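Local coordinates for protein sulfurtransferase (Azotobacter vinelandii, PDB 1E0C) that probably catalyses the transfer of sulfur from a donor such as thiosulfate to cyanide or another thiophilic acceptor, as rhodaneses do, at residues E24-D29 with G77-A82. Residues are numbered along the deposited sequence; the frame is centred on the assembly and turned at random.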
ATOM      1  N   GLU A  24      -0.256   4.269  22.103  1.00 14.12           N
ATOM      2  CA  GLU A  24       0.264   3.253  21.203  1.00 15.57           C
ATOM      3  C   GLU A  24       0.202   3.653  19.737  1.00 16.65           C
ATOM      4  O   GLU A  24       0.768   2.978  18.870  1.00 15.47           O
ATOM      5  CB  GLU A  24      -0.491   1.935  21.413  1.00 18.67           C
ATOM      6  CG  GLU A  24      -1.931   1.929  20.950  1.00 20.73           C
ATOM      7  CD  GLU A  24      -2.952   2.339  21.983  1.00 31.59           C
ATOM      8  OE1 GLU A  24      -2.643   3.127  22.902  1.00 19.50           O
ATOM      9  OE2 GLU A  24      -4.117   1.884  21.889  1.00 31.29           O
ATOM     10  N   LEU A  25      -0.510   4.724  19.423  1.00 13.76           N
ATOM     11  CA  LEU A  25      -0.727   5.123  18.041  1.00 14.83           C
ATOM     12  C   LEU A  25       0.530   5.668  17.381  1.00 14.92           C
ATOM     13  O   LEU A  25       1.156   6.624  17.846  1.00 12.21           O
ATOM     14  CB  LEU A  25      -1.832   6.182  17.963  1.00 15.16           C
ATOM     15  CG  LEU A  25      -2.071   6.817  16.590  1.00 18.50           C
ATOM     16  CD1 LEU A  25      -2.518   5.754  15.583  1.00 14.50           C
ATOM     17  CD2 LEU A  25      -3.122   7.914  16.704  1.00 16.05           C
ATOM     18  N   ILE A  26       0.857   5.079  16.234  1.00 10.22           N
ATOM     19  CA  ILE A  26       1.854   5.644  15.338  1.00  9.76           C
ATOM     20  C   ILE A  26       1.111   6.031  14.048  1.00 12.80           C
ATOM     21  O   ILE A  26       0.714   5.155  13.288  1.00 12.06           O
ATOM     22  CB  ILE A  26       3.018   4.701  15.014  1.00  9.46           C
ATOM     23  CG1 ILE A  26       3.749   4.291  16.296  1.00  8.25           C
ATOM     24  CG2 ILE A  26       3.979   5.411  14.055  1.00  9.06           C
ATOM     25  CD1 ILE A  26       5.023   3.499  16.070  1.00 17.98           C
ATOM     26  N   LEU A  27       0.823   7.309  13.921  1.00 11.04           N
ATOM     27  CA  LEU A  27       0.050   7.841  12.799  1.00 12.39           C
ATOM     28  C   LEU A  27       1.008   8.299  11.704  1.00 14.65           C
ATOM     29  O   LEU A  27       1.861   9.157  11.917  1.00 14.79           O
ATOM     30  CB  LEU A  27      -0.809   8.998  13.285  1.00 10.23           C
ATOM     31  CG  LEU A  27      -1.646   9.764  12.268  1.00 13.13           C
ATOM     32  CD1 LEU A  27      -2.632   8.817  11.571  1.00 11.77           C
ATOM     33  CD2 LEU A  27      -2.427  10.871  12.978  1.00 12.30           C
ATOM     34  N   VAL A  28       0.876   7.678  10.540  1.00 10.12           N
ATOM     35  CA  VAL A  28       1.815   7.912   9.443  1.00  7.88           C
ATOM     36  C   VAL A  28       1.139   8.601   8.269  1.00 12.33           C
ATOM     37  O   VAL A  28       0.151   8.124   7.719  1.00 11.01           O
ATOM     38  CB  VAL A  28       2.403   6.563   8.959  1.00  8.80           C
ATOM     39  CG1 VAL A  28       3.395   6.779   7.831  1.00 11.40           C
ATOM     40  CG2 VAL A  28       3.024   5.833  10.137  1.00 10.11           C
ATOM     41  N   ASP A  29       1.723   9.722   7.887  1.00  8.01           N
ATOM     42  CA  ASP A  29       1.245  10.547   6.787  1.00 10.18           C
ATOM     43  C   ASP A  29       2.166  10.369   5.585  1.00 16.96           C
ATOM     44  O   ASP A  29       3.364  10.631   5.682  1.00 13.23           O
ATOM     45  CB  ASP A  29       1.256  12.001   7.264  1.00  9.07           C
ATOM     46  CG  ASP A  29       0.991  13.069   6.251  1.00 12.48           C
ATOM     47  OD1 ASP A  29       1.597  13.066   5.165  1.00 12.13           O
ATOM     48  OD2 ASP A  29       0.210  14.015   6.557  1.00 12.37           O
ATOM     49  N   GLY A  77       9.214   5.563  15.774  1.00 14.89           N
ATOM     50  CA  GLY A  77       8.980   5.070  17.120  1.00 11.38           C
ATOM     51  C   GLY A  77       8.527   3.624  17.162  1.00 12.62           C
ATOM     52  O   GLY A  77       7.886   3.203  18.128  1.00 12.24           O
ATOM     53  N   HIS A  78       8.858   2.842  16.137  1.00 13.70           N
ATOM     54  CA  HIS A  78       8.480   1.430  16.119  1.00 13.64           C
ATOM     55  C   HIS A  78       8.838   0.746  17.432  1.00 20.29           C
ATOM     56  O   HIS A  78       9.966   0.846  17.927  1.00 15.20           O
ATOM     57  CB  HIS A  78       9.148   0.720  14.933  1.00 13.49           C
ATOM     58  CG  HIS A  78       8.684  -0.697  14.766  1.00 21.00           C
ATOM     59  ND1 HIS A  78       7.380  -1.026  14.449  1.00 14.74           N
ATOM     60  CD2 HIS A  78       9.355  -1.867  14.875  1.00 16.93           C
ATOM     61  CE1 HIS A  78       7.271  -2.339  14.375  1.00 15.74           C
ATOM     62  NE2 HIS A  78       8.454  -2.874  14.619  1.00 18.65           N
ATOM     63  N   ARG A  79       7.876   0.038  17.997  1.00 11.06           N
ATOM     64  CA  ARG A  79       7.959  -0.597  19.303  1.00 11.31           C
ATOM     65  C   ARG A  79       6.887  -1.675  19.439  1.00 15.57           C
ATOM     66  O   ARG A  79       5.923  -1.710  18.666  1.00 16.54           O
ATOM     67  CB  ARG A  79       7.779   0.473  20.391  1.00 12.25           C
ATOM     68  CG  ARG A  79       6.489   1.271  20.286  1.00 18.90           C
ATOM     69  CD  ARG A  79       6.452   2.448  21.242  1.00 18.53           C
ATOM     70  NE  ARG A  79       5.219   3.227  21.211  1.00 18.70           N
ATOM     71  CZ  ARG A  79       4.962   4.239  20.396  1.00 17.10           C
ATOM     72  NH1 ARG A  79       5.833   4.580  19.450  1.00 16.19           N
ATOM     73  NH2 ARG A  79       3.819   4.916  20.474  1.00 18.43           N
ATOM     74  N   PRO A  80       7.030  -2.579  20.395  1.00 21.92           N
ATOM     75  CA  PRO A  80       6.170  -3.740  20.513  1.00 21.10           C
ATOM     76  C   PRO A  80       4.684  -3.471  20.567  1.00 27.75           C
ATOM     77  O   PRO A  80       3.895  -4.224  19.977  1.00 26.01           O
ATOM     78  CB  PRO A  80       6.653  -4.433  21.786  1.00 26.64           C
ATOM     79  CG  PRO A  80       8.067  -3.997  21.950  1.00 20.57           C
ATOM     80  CD  PRO A  80       8.167  -2.620  21.353  1.00 19.27           C
ATOM     81  N   GLU A  81       4.255  -2.435  21.274  1.00 21.82           N
ATOM     82  CA  GLU A  81       2.828  -2.159  21.450  1.00 26.30           C
ATOM     83  C   GLU A  81       2.244  -1.262  20.372  1.00 18.67           C
ATOM     84  O   GLU A  81       1.056  -0.922  20.411  1.00 19.00           O
ATOM     85  CB  GLU A  81       2.661  -1.452  22.815  1.00 28.40           C
ATOM     86  CG  GLU A  81       3.313  -0.083  22.855  1.00 39.76           C
ATOM     87  CD  GLU A  81       4.727  -0.070  23.388  1.00 49.21           C
ATOM     88  OE1 GLU A  81       5.539  -0.959  23.055  1.00 37.35           O
ATOM     89  OE2 GLU A  81       5.057   0.870  24.149  1.00 43.71           O
ATOM     90  N   ALA A  82       3.059  -0.814  19.423  1.00 18.54           N
ATOM     91  CA  ALA A  82       2.626   0.148  18.426  1.00 13.43           C
ATOM     92  C   ALA A  82       1.410  -0.342  17.631  1.00 13.47           C
ATOM     93  O   ALA A  82       1.346  -1.508  17.252  1.00 15.56           O
ATOM     94  CB  ALA A  82       3.744   0.423  17.418  1.00 19.00           C
TER
HETATM   95  O   HOH W   1       3.570   7.189  18.991  1.00 25.21           O
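Ile26 reaches from strand 25-29 into the loop between helix 66-76 and strand 83-87, the parallel neighbour of its own strand in the rhodanese-like domain; helix and loop are part of the beta-alpha-beta crossover from strand 45-46 to strand 83-87. The tight part gathers round CD1 of Ile26, which lies 3.6 Å from CB of Ala82 and 3.5 Å from the carbonyl O of Gly77. With CG1 anti to the carbonyl carbon (chi1 -59°) and CD1 extended beyond it, the longer branch of isoleucine reaches the loop, while the small methyl of Ala82 is consistent with the close approach of its backbone to that of Glu24. Gly77 is the C-prime residue of the Schellman motif that ends the helix; at its positive phi a CB would jam against the preceding carbonyl O. The looser, solvent side belongs to Arg79, whose chain runs straight from CG to NE and lays its guanidinium obliquely against Ile26. Its NH1 donates to Gly77 O at 2.8 Å, NH2 also bonds Pro23 O, and Glu81 OE2 offers NE a long salt bridge at the guanidinium edge. A leucine in place of Arg79 would probably leave Gly77 O and Pro23 O without these donors and break the water link to the strand. That water lies in the guanidinium plane, accepting from Arg79 NH2 and donating to Leu25 O, each at 2.7 Å. Just ahead of the two strands, CA of Ala82 makes a CA-H...O contact of 3.4 Å with Glu24 O.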